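Local coordinates for hypothetical protein AF1704 (Archaeoglobus fulgidus, PDB 1ZBM), which probably converts cyclic dehypoxanthine futalosine into 1,4-dihydroxy-6-naphthoate, a carbon-carbon lyase step in the biosynthesis of menaquinone, at residues Leu118-Leu121 with Asp125-Pro128. Sequence-based numbering, arbitrary orientation.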
# COMPACT_ATOMS: atom_id res chain seq x y z
N LEU A 118 5.47 -9.10 6.72
CA LEU A 118 5.79 -10.29 5.92
C LEU A 118 7.26 -10.70 6.07
O LEU A 118 7.56 -11.89 6.27
CB LEU A 118 5.49 -10.04 4.43
CG LEU A 118 4.02 -9.99 4.02
CD1 LEU A 118 3.87 -9.41 2.61
CD2 LEU A 118 3.44 -11.37 4.09
N LEU A 119 8.17 -9.74 5.98
CA LEU A 119 9.59 -10.02 6.12
C LEU A 119 9.84 -10.64 7.49
O LEU A 119 10.51 -11.67 7.61
CB LEU A 119 10.40 -8.73 5.95
CG LEU A 119 11.94 -8.83 6.10
CD1 LEU A 119 12.49 -9.77 5.05
CD2 LEU A 119 12.57 -7.44 5.95
N LYS A 120 9.30 -10.01 8.54
CA LYS A 120 9.46 -10.50 9.90
C LYS A 120 8.89 -11.91 10.09
O LYS A 120 9.24 -12.59 11.05
CB LYS A 120 8.80 -9.52 10.88
CG LYS A 120 9.51 -8.15 10.94
CD LYS A 120 8.56 -7.03 11.35
CE LYS A 120 8.01 -7.24 12.74
NZ LYS A 120 6.86 -6.32 13.00
N LEU A 121 8.02 -12.33 9.18
CA LEU A 121 7.44 -13.67 9.24
C LEU A 121 8.26 -14.67 8.44
O LEU A 121 8.30 -15.85 8.76
CB LEU A 121 6.01 -13.67 8.69
CG LEU A 121 4.91 -13.06 9.55
CD1 LEU A 121 3.68 -12.88 8.69
CD2 LEU A 121 4.61 -13.96 10.75
N ASP A 125 14.98 -13.57 12.05
CA ASP A 125 16.21 -13.13 12.67
C ASP A 125 17.09 -12.34 11.70
O ASP A 125 17.86 -12.91 10.94
CB ASP A 125 16.98 -14.33 13.23
CG ASP A 125 16.91 -14.40 14.74
OD1 ASP A 125 17.19 -15.49 15.30
OD2 ASP A 125 16.59 -13.36 15.38
N PHE A 126 16.95 -11.02 11.74
CA PHE A 126 17.74 -10.17 10.87
C PHE A 126 17.77 -8.78 11.48
O PHE A 126 17.14 -8.54 12.51
CB PHE A 126 17.13 -10.14 9.45
CG PHE A 126 15.81 -9.43 9.37
CD1 PHE A 126 15.76 -8.06 9.15
CD2 PHE A 126 14.61 -10.12 9.56
CE1 PHE A 126 14.55 -7.38 9.11
CE2 PHE A 126 13.39 -9.45 9.53
CZ PHE A 126 13.35 -8.08 9.31
N GLU A 127 18.51 -7.86 10.87
CA GLU A 127 18.57 -6.50 11.41
C GLU A 127 17.88 -5.51 10.50
O GLU A 127 18.41 -5.11 9.47
CB GLU A 127 20.02 -6.06 11.61
CG GLU A 127 20.76 -6.84 12.67
CD GLU A 127 22.13 -6.26 12.97
OE1 GLU A 127 22.83 -6.84 13.83
OE2 GLU A 127 22.51 -5.24 12.35
N PRO A 128 16.66 -5.09 10.89
CA PRO A 128 15.87 -4.12 10.13
C PRO A 128 16.43 -2.72 10.33
O PRO A 128 16.55 -2.25 11.46
CB PRO A 128 14.47 -4.31 10.70
CG PRO A 128 14.74 -4.66 12.13
CD PRO A 128 15.90 -5.62 12.04
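The far end of the F126 ring meets L119 on helix 114-122, and this apolar touch carries most of the contact. L119 CD2 lies 3.5 Å from F126 CZ, with L119 CG next to it at 3.6 Å from the same carbon. The branch comes in at a slant, neither squarely over the ring nor in its plane. With CG swung opposite the backbone N (chi1 179°), L119 reaches out from the helix and sets CD2 against CZ and CE1 of the ring, while CG lies nearer CZ and CE2. F126, for its part, holds CG between its own N and carbonyl carbon (chi1 69°), which sends the ring from the chain leading into strand 127-130 back to the helix.

K120 adds a looser touch. Its CA sits at the ring edge, close to the ring plane, 4.1 Å from F126 CE2, and its CG is 4.2 Å from F126 CZ. Beyond this aliphatic start the lysine chain bends at chi3 and carries NZ away from the ring.

No hydrogen bond joins the two segments; backbone hydrogen bonds of D125 with G103, and of E127 with K104 and I106, tie 125-128 to strand 105-108 and the residues just before it. F126 also rests on I106 and L119 on V108, both of strand 105-108. Losing the ring to an alanine here would probably open a gap beside L119 CD2 and leave the aliphatic part of K120 without its ring neighbour.

The unit is a beta-alpha-beta crossover, in which helix 114-122 connects parallel strands 105-108 and 127-130. The helix also carries A115, predicted to bind substrate, its side chain about 6 Å from that of L119. Between these two segments, the helix meets the residue just ahead of the second strand through carbon alone, so their fit depends on shape and on burying apolar surface, with no directional bond to fix it.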